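Local coordinates for protein DNA polymerase sliding clamp (Archaeoglobus fulgidus, PDB 1RWZ) that forms a homotrimeric ring around DNA and probably serves as a moving platform that tethers DNA polymerase and other proteins during replication, at residues A38-N43 and V195-E200; A135-K140 and I172-T177; I148-I153 and A239-S244; V152-D157 and F161-K166. All blocks are in the same frame, centred on the assembly; numbering follows the deposited sequence.

Contact 1: residues A38-N43 and V195-E200; sequences AVDPAN and VDYLKE
This is a small polar bridge between a turn and a helix: the phenol of Tyr197, on helix 195-201, reaches the carboxylate of Asp40, where strand 33-39 runs out into a loop. Tyr197 OH donates to Asp40 OD1 over 2.6 Å, and it does so nearly in line with the C-O bond of the acid. Asp40 OD1 lies at the edge of the ring, close to its plane, and also comes within 3.3 Å of Tyr197 CE2. The carboxylate itself stands almost upright to the ring, with 82° between the planes. A chi1 of 76° sets Asp40 CG between its own N and carbonyl carbon, so that OD1 faces the tyrosine while OD2 receives the backbone N-H groups of Val44 and Ala45. With both oxygens engaged the group is held against rotation, and this setting would favour the ionised acid. Helix 195-201 is one of the short helices that line the bore of the PCNA ring, whereas 38-43 belongs to the N-terminal half of the subunit; the bond therefore joins its two similar halves. Asp40 opens a type I turn, closed by Asn43 N on Asp40 O at 3.0 Å. From this turn Ala42 CB adds a loose contact with Tyr197 OH at 3.9 Å. From the end of the turn, Asn43 OD1 accepts from Arg117, and Val39 packs on Pro120, in the connection between the halves.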
# COMPACT_ATOMS: atom_id res chain seq x y z
N ALA A 38 -13.59 3.89 -28.64
CA ALA A 38 -12.53 4.85 -28.88
C ALA A 38 -11.21 4.18 -29.23
O ALA A 38 -10.95 3.05 -28.82
CB ALA A 38 -12.34 5.75 -27.66
N VAL A 39 -10.38 4.88 -30.00
CA VAL A 39 -9.07 4.38 -30.39
C VAL A 39 -8.03 5.30 -29.77
O VAL A 39 -8.27 6.50 -29.65
CB VAL A 39 -8.91 4.40 -31.93
CG1 VAL A 39 -7.57 3.81 -32.32
CG2 VAL A 39 -10.04 3.62 -32.57
N ASP A 40 -6.89 4.75 -29.36
CA ASP A 40 -5.88 5.59 -28.74
C ASP A 40 -5.16 6.48 -29.76
O ASP A 40 -5.32 6.29 -30.97
CB ASP A 40 -4.87 4.74 -27.94
CG ASP A 40 -3.86 4.02 -28.82
OD1 ASP A 40 -2.74 3.78 -28.33
OD2 ASP A 40 -4.18 3.69 -29.98
N PRO A 41 -4.39 7.47 -29.28
CA PRO A 41 -3.66 8.40 -30.14
C PRO A 41 -2.76 7.72 -31.17
O PRO A 41 -2.70 8.15 -32.33
CB PRO A 41 -2.86 9.23 -29.15
CG PRO A 41 -3.77 9.29 -27.96
CD PRO A 41 -4.24 7.85 -27.86
N ALA A 42 -2.08 6.66 -30.76
CA ALA A 42 -1.18 5.93 -31.66
C ALA A 42 -1.91 5.00 -32.63
O ALA A 42 -1.27 4.41 -33.52
CB ALA A 42 -0.16 5.15 -30.85
N ASN A 43 -3.22 4.85 -32.47
CA ASN A 43 -4.01 3.97 -33.33
C ASN A 43 -3.50 2.54 -33.27
O ASN A 43 -3.48 1.82 -34.28
CB ASN A 43 -3.99 4.48 -34.77
CG ASN A 43 -4.95 5.62 -35.00
OD1 ASN A 43 -6.12 5.41 -35.30
ND2 ASN A 43 -4.46 6.84 -34.82
N VAL A 195 3.49 -6.19 -25.03
CA VAL A 195 3.14 -6.48 -23.64
C VAL A 195 2.64 -5.23 -22.92
O VAL A 195 1.75 -5.31 -22.08
CB VAL A 195 4.36 -7.05 -22.87
CG1 VAL A 195 4.05 -7.15 -21.38
CG2 VAL A 195 4.72 -8.42 -23.41
N ASP A 196 3.21 -4.07 -23.26
CA ASP A 196 2.81 -2.81 -22.62
C ASP A 196 1.30 -2.59 -22.69
O ASP A 196 0.67 -2.26 -21.67
CB ASP A 196 3.51 -1.62 -23.27
CG ASP A 196 5.01 -1.61 -23.02
OD1 ASP A 196 5.42 -1.78 -21.85
OD2 ASP A 196 5.78 -1.41 -23.99
N TYR A 197 0.72 -2.75 -23.87
CA TYR A 197 -0.71 -2.56 -24.03
C TYR A 197 -1.52 -3.65 -23.31
O TYR A 197 -2.52 -3.35 -22.66
CB TYR A 197 -1.11 -2.54 -25.50
CG TYR A 197 -0.94 -1.19 -26.16
CD1 TYR A 197 0.29 -0.80 -26.69
CD2 TYR A 197 -2.01 -0.30 -26.24
CE1 TYR A 197 0.44 0.45 -27.30
CE2 TYR A 197 -1.87 0.95 -26.84
CZ TYR A 197 -0.64 1.32 -27.37
OH TYR A 197 -0.51 2.55 -27.98
N LEU A 198 -1.08 -4.90 -23.44
CA LEU A 198 -1.78 -6.01 -22.80
C LEU A 198 -1.82 -5.83 -21.29
O LEU A 198 -2.84 -6.10 -20.65
CB LEU A 198 -1.10 -7.33 -23.15
CG LEU A 198 -1.20 -7.75 -24.63
CD1 LEU A 198 -0.32 -8.96 -24.89
CD2 LEU A 198 -2.65 -8.05 -24.97
N LYS A 199 -0.71 -5.36 -20.73
CA LYS A 199 -0.64 -5.14 -19.29
C LYS A 199 -1.62 -4.05 -18.87
O LYS A 199 -2.31 -4.18 -17.86
CB LYS A 199 0.79 -4.75 -18.90
CG LYS A 199 1.05 -4.71 -17.41
CD LYS A 199 2.52 -4.43 -17.14
CE LYS A 199 2.84 -4.40 -15.66
NZ LYS A 199 4.26 -4.03 -15.42
N GLU A 200 -1.71 -2.98 -19.67
CA GLU A 200 -2.62 -1.88 -19.38
C GLU A 200 -4.07 -2.35 -19.43
O GLU A 200 -4.88 -1.99 -18.57
CB GLU A 200 -2.40 -0.74 -20.38
CG GLU A 200 -3.13 0.56 -20.05
CD GLU A 200 -2.69 1.17 -18.73
OE1 GLU A 200 -1.50 1.06 -18.38
OE2 GLU A 200 -3.55 1.76 -18.03

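Contact 2: residues A135-K140 and I172-T177; sequences AGEFKK and IVFHMT
Asp134 OD2 takes the backbone N-H of Glu137 and, weakly, that of Gly136, tying down the first turn of helix 135-146 from which Glu137 reaches Phe174. Inside that turn the helix is already regular, with Lys139 N on Ala135 O at 2.9 Å. Glu137 leaves the backbone with CG opposite its N (chi1 -177°) and then bends at chi2, 65°, which sets CG beside the CE1-CZ edge of the Phe174 ring and carries the acid along that rim. Glu137 CG sits 3.9 Å from Phe174 CE1 and 4.0 Å from Phe174 CZ. Glu137 OE2 approaches Phe174 CE1 to 3.6 Å, near the ring plane and at its edge, where the slightly positive ring hydrogens would make an anionic oxygen a tolerable neighbour; the carboxylate is inclined to the ring by 51°. A looser contact, 4.3 Å, brings Met176 SD to Glu137 CG. Here a helix lining the inside of the clamp covers the edge strand of a beta sheet at the subunit boundary: within the chain 170-176 is the outermost strand, and Ile172, Val173 and Phe174 pair antiparallel with a strand of the second subunit, so the sheet continues through the interface of the PCNA ring. Ser103 of that second subunit packs against Glu137, Phe174 and Met176 alike. Farther along the helix, Ala141 touches Phe174, which also rests on Ile163.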
# COMPACT_ATOMS: atom_id res chain seq x y z
N ALA A 135 -9.95 -14.05 -16.50
CA ALA A 135 -9.17 -12.84 -16.77
C ALA A 135 -7.99 -12.69 -15.81
O ALA A 135 -6.95 -12.15 -16.18
CB ALA A 135 -10.06 -11.61 -16.71
N GLY A 136 -8.17 -13.16 -14.58
CA GLY A 136 -7.10 -13.06 -13.60
C GLY A 136 -5.91 -13.92 -13.97
O GLY A 136 -4.76 -13.54 -13.76
N GLU A 137 -6.19 -15.10 -14.52
CA GLU A 137 -5.15 -16.02 -14.94
C GLU A 137 -4.39 -15.41 -16.11
O GLU A 137 -3.16 -15.50 -16.19
CB GLU A 137 -5.77 -17.36 -15.35
CG GLU A 137 -4.77 -18.43 -15.73
CD GLU A 137 -3.90 -18.88 -14.57
OE1 GLU A 137 -4.10 -18.41 -13.43
OE2 GLU A 137 -3.01 -19.72 -14.80
N PHE A 138 -5.13 -14.79 -17.02
CA PHE A 138 -4.54 -14.14 -18.19
C PHE A 138 -3.64 -13.01 -17.71
O PHE A 138 -2.50 -12.86 -18.16
CB PHE A 138 -5.64 -13.58 -19.09
CG PHE A 138 -5.14 -12.83 -20.30
CD1 PHE A 138 -4.63 -13.50 -21.40
CD2 PHE A 138 -5.20 -11.44 -20.33
CE1 PHE A 138 -4.19 -12.80 -22.53
CE2 PHE A 138 -4.76 -10.73 -21.46
CZ PHE A 138 -4.26 -11.41 -22.56
N LYS A 139 -4.15 -12.22 -16.77
CA LYS A 139 -3.42 -11.09 -16.20
C LYS A 139 -2.09 -11.55 -15.62
O LYS A 139 -1.07 -10.88 -15.79
CB LYS A 139 -4.28 -10.42 -15.13
CG LYS A 139 -3.70 -9.16 -14.50
CD LYS A 139 -4.77 -8.45 -13.68
CE LYS A 139 -4.24 -7.17 -13.05
NZ LYS A 139 -5.35 -6.37 -12.44
N LYS A 140 -2.09 -12.69 -14.94
CA LYS A 140 -0.87 -13.23 -14.35
C LYS A 140 0.11 -13.66 -15.43
O LYS A 140 1.32 -13.50 -15.29
CB LYS A 140 -1.20 -14.43 -13.45
CG LYS A 140 -1.92 -14.06 -12.16
CD LYS A 140 -2.39 -15.33 -11.44
CE LYS A 140 -3.11 -15.00 -10.14
NZ LYS A 140 -2.18 -14.40 -9.14
N ILE A 172 9.71 -17.57 -21.25
CA ILE A 172 8.58 -17.99 -20.45
C ILE A 172 7.44 -18.43 -21.35
O ILE A 172 7.18 -17.83 -22.40
CB ILE A 172 8.12 -16.85 -19.52
CG1 ILE A 172 7.17 -17.39 -18.46
CG2 ILE A 172 7.46 -15.74 -20.32
CD1 ILE A 172 7.02 -16.46 -17.27
N VAL A 173 6.78 -19.52 -20.96
CA VAL A 173 5.66 -20.04 -21.73
C VAL A 173 4.50 -20.33 -20.79
O VAL A 173 4.65 -21.04 -19.80
CB VAL A 173 6.02 -21.36 -22.44
CG1 VAL A 173 4.78 -21.94 -23.13
CG2 VAL A 173 7.13 -21.12 -23.46
N PHE A 174 3.35 -19.74 -21.11
CA PHE A 174 2.12 -19.95 -20.36
C PHE A 174 1.34 -20.86 -21.29
O PHE A 174 1.22 -20.57 -22.48
CB PHE A 174 1.37 -18.63 -20.17
CG PHE A 174 -0.08 -18.81 -19.78
CD1 PHE A 174 -0.44 -19.06 -18.46
CD2 PHE A 174 -1.08 -18.75 -20.75
CE1 PHE A 174 -1.78 -19.24 -18.11
CE2 PHE A 174 -2.42 -18.94 -20.42
CZ PHE A 174 -2.77 -19.19 -19.09
N HIS A 175 0.81 -21.97 -20.78
CA HIS A 175 0.08 -22.88 -21.63
C HIS A 175 -1.08 -23.55 -20.91
O HIS A 175 -0.94 -24.02 -19.78
CB HIS A 175 1.02 -23.96 -22.17
CG HIS A 175 0.32 -25.03 -22.97
ND1 HIS A 175 0.72 -26.35 -22.95
CD2 HIS A 175 -0.73 -24.96 -23.82
CE1 HIS A 175 -0.06 -27.05 -23.75
NE2 HIS A 175 -0.95 -26.24 -24.29
N MET A 176 -2.23 -23.56 -21.57
CA MET A 176 -3.43 -24.19 -21.04
C MET A 176 -4.04 -25.05 -22.13
O MET A 176 -4.22 -24.60 -23.26
CB MET A 176 -4.44 -23.15 -20.56
CG MET A 176 -4.13 -22.60 -19.18
SD MET A 176 -5.42 -21.49 -18.61
CE MET A 176 -6.68 -22.62 -18.18
N THR A 177 -4.35 -26.29 -21.79
CA THR A 177 -4.95 -27.21 -22.75
C THR A 177 -6.45 -26.98 -22.81
O THR A 177 -7.02 -26.26 -21.99
CB THR A 177 -4.73 -28.68 -22.33
OG1 THR A 177 -5.30 -28.89 -21.03
CG2 THR A 177 -3.24 -29.00 -22.29

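Contact 3: residues I148-I153 and A239-S244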
# COMPACT_ATOMS: atom_id res chain seq x y z
N ILE A 148 10.06 -10.75 -18.84
CA ILE A 148 10.98 -11.32 -19.81
C ILE A 148 11.17 -10.50 -21.08
O ILE A 148 12.29 -10.34 -21.57
CB ILE A 148 10.51 -12.74 -20.23
CG1 ILE A 148 10.55 -13.68 -19.02
CG2 ILE A 148 11.38 -13.27 -21.36
CD1 ILE A 148 11.93 -13.82 -18.41
N SER A 149 10.08 -9.97 -21.62
CA SER A 149 10.15 -9.22 -22.86
C SER A 149 9.08 -8.15 -22.96
O SER A 149 8.21 -8.03 -22.09
CB SER A 149 10.00 -10.20 -24.04
OG SER A 149 10.04 -9.53 -25.29
N ASP A 150 9.14 -7.34 -24.02
CA ASP A 150 8.15 -6.30 -24.23
C ASP A 150 7.19 -6.75 -25.33
O ASP A 150 6.31 -6.01 -25.75
CB ASP A 150 8.84 -4.98 -24.58
CG ASP A 150 9.61 -5.04 -25.88
OD1 ASP A 150 10.11 -6.13 -26.23
OD2 ASP A 150 9.72 -3.99 -26.55
N GLN A 151 7.38 -7.99 -25.78
CA GLN A 151 6.53 -8.59 -26.82
C GLN A 151 6.21 -10.03 -26.47
O GLN A 151 7.04 -10.73 -25.89
CB GLN A 151 7.24 -8.58 -28.17
CG GLN A 151 7.56 -7.21 -28.69
CD GLN A 151 8.38 -7.27 -29.96
OE1 GLN A 151 8.48 -6.29 -30.69
NE2 GLN A 151 8.98 -8.43 -30.23
N VAL A 152 5.02 -10.48 -26.83
CA VAL A 152 4.61 -11.85 -26.57
C VAL A 152 3.89 -12.45 -27.76
O VAL A 152 3.24 -11.74 -28.54
CB VAL A 152 3.65 -11.95 -25.36
CG1 VAL A 152 4.38 -11.63 -24.08
CG2 VAL A 152 2.47 -11.01 -25.56
N ILE A 153 4.02 -13.76 -27.91
CA ILE A 153 3.35 -14.47 -28.99
C ILE A 153 2.14 -15.18 -28.41
O ILE A 153 2.23 -15.81 -27.36
CB ILE A 153 4.26 -15.55 -29.61
CG1 ILE A 153 5.40 -14.89 -30.39
CG2 ILE A 153 3.45 -16.45 -30.53
CD1 ILE A 153 6.44 -15.87 -30.90
N ALA A 239 -3.58 -4.02 -32.23
CA ALA A 239 -2.91 -4.27 -33.51
C ALA A 239 -1.73 -5.21 -33.30
O ALA A 239 -1.06 -5.18 -32.26
CB ALA A 239 -2.43 -2.94 -34.11
N PRO A 240 -1.43 -6.06 -34.30
CA PRO A 240 -0.32 -7.01 -34.20
C PRO A 240 1.03 -6.49 -34.67
O PRO A 240 1.12 -5.50 -35.39
CB PRO A 240 -0.80 -8.16 -35.06
CG PRO A 240 -1.44 -7.42 -36.23
CD PRO A 240 -2.21 -6.29 -35.54
N ARG A 241 2.08 -7.19 -34.24
CA ARG A 241 3.44 -6.89 -34.66
C ARG A 241 3.74 -8.05 -35.62
O ARG A 241 2.88 -8.90 -35.83
CB ARG A 241 4.42 -6.91 -33.48
CG ARG A 241 4.18 -5.78 -32.47
CD ARG A 241 5.27 -5.69 -31.41
NE ARG A 241 5.03 -4.57 -30.49
CZ ARG A 241 5.92 -4.10 -29.61
NH1 ARG A 241 7.13 -4.63 -29.52
NH2 ARG A 241 5.60 -3.08 -28.83
N ILE A 242 4.92 -8.08 -36.22
CA ILE A 242 5.26 -9.15 -37.15
C ILE A 242 5.66 -10.44 -36.41
O ILE A 242 6.64 -10.45 -35.68
CB ILE A 242 6.43 -8.72 -38.07
CG1 ILE A 242 6.02 -7.48 -38.88
CG2 ILE A 242 6.81 -9.87 -39.00
CD1 ILE A 242 4.83 -7.71 -39.79
N GLU A 243 4.89 -11.51 -36.60
CA GLU A 243 5.17 -12.79 -35.96
C GLU A 243 5.88 -13.68 -36.98
O GLU A 243 5.34 -13.96 -38.05
CB GLU A 243 3.87 -13.46 -35.50
CG GLU A 243 4.04 -14.58 -34.47
CD GLU A 243 4.83 -15.77 -34.98
OE1 GLU A 243 4.42 -16.37 -36.00
OE2 GLU A 243 5.86 -16.12 -34.36
N SER A 244 7.09 -14.13 -36.65
CA SER A 244 7.86 -14.96 -37.57
C SER A 244 8.78 -15.96 -36.88
O SER A 244 8.64 -16.17 -35.65
CB SER A 244 8.68 -14.06 -38.49
OG SER A 244 9.46 -13.15 -37.74
O HOH W 1 7.04 -1.81 -26.41
O HOH W 2 9.93 -3.16 -29.19
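The irregular C-terminal tail 239-244 runs in the same general sense as the start of strand 151-157, Gln151 CA lying 8.6 Å from Arg241 CA and Ile153 CA 7.4 Å from Glu243 CA. Such spacing is too wide for direct strand pairing: strand 189-194 is the partner of each, bonding through its backbone to Val152 on one hand and to Arg241 on the other, so the tail follows the margin of the four-stranded sheet of the C-terminal half. Ser149 OG accepts from Gln151 N at 3.1 Å in an ST turn, where Asp150 and Gln151 meet the tail. Arg241, stretched from CG to NE, reaches across to both. The carbonyl oxygen of Asp150 lies over one face of its guanidinium, and the Asp150 carboxylate stands nearly perpendicular to it. The direct ion pair is long, 4.0 Å from Asp150 OD2 to Arg241 NH1, and Gln151 OE1 is placed very close to the same NH1; that nitrogen is modelled too near its surroundings, so both are doubtful in detail. A water accepting from Arg241 NH2 at 3.1 Å, in the guanidinium plane, also links the two charges, donating weakly to Asp150 OD2. Farther along, the side chains of Ile153 and Glu243 cross at about a right angle where Ile153 CD1 comes to 3.5 Å from Glu243 OE2, the oxygen that forms a salt bridge with Arg190 NE.

Contact 4: residues V152-D157 and F161-K166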
# COMPACT_ATOMS: atom_id res chain seq x y z
N VAL A 152 5.02 -10.48 -26.83
CA VAL A 152 4.61 -11.85 -26.57
C VAL A 152 3.89 -12.45 -27.76
O VAL A 152 3.24 -11.74 -28.54
CB VAL A 152 3.65 -11.95 -25.36
CG1 VAL A 152 4.38 -11.63 -24.08
CG2 VAL A 152 2.47 -11.01 -25.56
N ILE A 153 4.02 -13.76 -27.91
CA ILE A 153 3.35 -14.47 -28.99
C ILE A 153 2.14 -15.18 -28.41
O ILE A 153 2.23 -15.81 -27.36
CB ILE A 153 4.26 -15.55 -29.61
CG1 ILE A 153 5.40 -14.89 -30.39
CG2 ILE A 153 3.45 -16.45 -30.53
CD1 ILE A 153 6.44 -15.87 -30.90
N PHE A 154 0.99 -15.03 -29.07
CA PHE A 154 -0.23 -15.73 -28.67
C PHE A 154 -0.32 -16.84 -29.70
O PHE A 154 -0.26 -16.58 -30.91
CB PHE A 154 -1.47 -14.85 -28.79
CG PHE A 154 -1.67 -13.90 -27.63
CD1 PHE A 154 -2.88 -13.24 -27.47
CD2 PHE A 154 -0.64 -13.65 -26.73
CE1 PHE A 154 -3.08 -12.35 -26.42
CE2 PHE A 154 -0.83 -12.75 -25.67
CZ PHE A 154 -2.04 -12.10 -25.52
N ARG A 155 -0.47 -18.07 -29.24
CA ARG A 155 -0.53 -19.20 -30.15
C ARG A 155 -1.65 -20.16 -29.76
O ARG A 155 -1.83 -20.48 -28.59
CB ARG A 155 0.82 -19.92 -30.12
CG ARG A 155 0.90 -21.21 -30.91
CD ARG A 155 2.28 -21.83 -30.70
NE ARG A 155 2.36 -23.20 -31.18
CZ ARG A 155 3.42 -23.99 -31.01
NH1 ARG A 155 4.49 -23.53 -30.37
NH2 ARG A 155 3.41 -25.23 -31.48
N SER A 156 -2.42 -20.58 -30.76
CA SER A 156 -3.53 -21.50 -30.54
C SER A 156 -3.52 -22.61 -31.58
O SER A 156 -3.15 -22.39 -32.74
CB SER A 156 -4.87 -20.75 -30.61
OG SER A 156 -5.97 -21.60 -30.35
N ASP A 157 -3.89 -23.81 -31.16
CA ASP A 157 -4.00 -24.95 -32.05
C ASP A 157 -4.80 -26.00 -31.30
O ASP A 157 -5.32 -25.73 -30.22
CB ASP A 157 -2.63 -25.50 -32.48
CG ASP A 157 -1.78 -25.95 -31.31
OD1 ASP A 157 -2.33 -26.43 -30.30
OD2 ASP A 157 -0.54 -25.85 -31.43
N PHE A 161 -3.85 -23.30 -25.79
CA PHE A 161 -3.48 -21.90 -25.94
C PHE A 161 -2.19 -21.58 -25.20
O PHE A 161 -2.02 -21.93 -24.03
CB PHE A 161 -4.62 -21.03 -25.40
CG PHE A 161 -4.33 -19.56 -25.43
CD1 PHE A 161 -4.05 -18.91 -26.63
CD2 PHE A 161 -4.37 -18.81 -24.26
CE1 PHE A 161 -3.81 -17.54 -26.66
CE2 PHE A 161 -4.13 -17.44 -24.28
CZ PHE A 161 -3.85 -16.81 -25.49
N ARG A 162 -1.27 -20.90 -25.89
CA ARG A 162 0.00 -20.54 -25.28
C ARG A 162 0.32 -19.06 -25.45
O ARG A 162 -0.09 -18.44 -26.43
CB ARG A 162 1.15 -21.34 -25.90
CG ARG A 162 0.99 -22.85 -25.85
CD ARG A 162 2.31 -23.53 -26.19
NE ARG A 162 2.17 -24.98 -26.34
CZ ARG A 162 1.73 -25.58 -27.44
NH1 ARG A 162 1.40 -24.85 -28.50
NH2 ARG A 162 1.62 -26.90 -27.48
N ILE A 163 1.02 -18.51 -24.47
CA ILE A 163 1.48 -17.13 -24.49
C ILE A 163 2.98 -17.30 -24.24
O ILE A 163 3.38 -17.82 -23.19
CB ILE A 163 0.86 -16.28 -23.37
CG1 ILE A 163 -0.65 -16.10 -23.62
CG2 ILE A 163 1.54 -14.90 -23.32
CD1 ILE A 163 -1.36 -15.32 -22.53
N GLU A 164 3.80 -16.87 -25.19
CA GLU A 164 5.24 -17.04 -25.06
C GLU A 164 6.03 -15.74 -25.16
O GLU A 164 5.69 -14.86 -25.94
CB GLU A 164 5.75 -18.01 -26.14
CG GLU A 164 4.82 -19.18 -26.39
CD GLU A 164 5.31 -20.10 -27.50
OE1 GLU A 164 5.80 -19.58 -28.53
OE2 GLU A 164 5.19 -21.33 -27.35
N ALA A 165 7.09 -15.64 -24.36
CA ALA A 165 7.95 -14.47 -24.37
C ALA A 165 9.39 -14.95 -24.30
O ALA A 165 9.71 -15.88 -23.56
CB ALA A 165 7.63 -13.57 -23.17
N LYS A 166 10.26 -14.32 -25.09
CA LYS A 166 11.66 -14.71 -25.12
C LYS A 166 12.57 -13.53 -24.89
O LYS A 166 12.35 -12.44 -25.42
CB LYS A 166 12.01 -15.37 -26.45
CG LYS A 166 11.22 -16.64 -26.75
CD LYS A 166 11.65 -17.25 -28.07
CE LYS A 166 10.92 -18.56 -28.33
NZ LYS A 166 11.22 -19.57 -27.27
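Arg155 sets off with CG opposite its N (chi1 174°) and runs straight to NE; the neighbouring Arg162 starts differently, with chi1 near -56°, and is also extended, until a twist at chi4 carries its NH1 over the first guanidinium. Arg162 NH1 sits 3.2 Å above the centre of the Arg155 guanidinium. These two positive groups are bracketed by acids through long salt bridges: Arg155 NH1 to Glu164 OE2 at 3.8 Å and Arg162 NH1 to Asp157 OD2 at 3.7 Å. The second acid is steadied by the bond from Glu159 N to Asp157 OD1. Beneath this network the backbones are stitched by two hydrogen-bonded pairs, Ile153 with Glu164 and Arg155 with Arg162, the bond from Arg162 N to Arg155 O measuring 2.8 Å. The other face is largely apolar. There the edge of Phe161 meets the face of Phe154 in a T-shaped stack, centroids 5.8 Å apart and planes at 84°, and Ile163 CG1 lies alongside at 3.9 Å from Phe154 CE2. Helices 135-146 and 195-201 cover this side, Phe138 resting on Ile163 and Leu198 on Phe154. The arrangement is that of an antiparallel beta hairpin in the C-terminal sheet of a PCNA subunit, mainly apolar toward its helices and rich in charge on the opposite face.

How the contacts relate
Contacts 2, 3 and 4 share one sheet. Contact 4 is its central hairpin; contact 2 adjoins it through strand 170-176, with Phe174 N 2.8 Å from Ile163 O, and contact 3 shares Val152 and Ile153, on strand 151-157, with contact 4. Centres of contacts 3 and 4 are about 9 Å apart, those of 2 and 4 about 10 Å. Contact 1 lies farther off, about 20 Å from contact 2 between centres, yet its helix reaches the sheet: Val195 N is 2.9 Å from Asp150 O, and Leu198 CD1 packs 3.5 Å from Val152 CG2. Through strand 170-176 contact 2 borders the second subunit, while contact 1 joins the halves of its own.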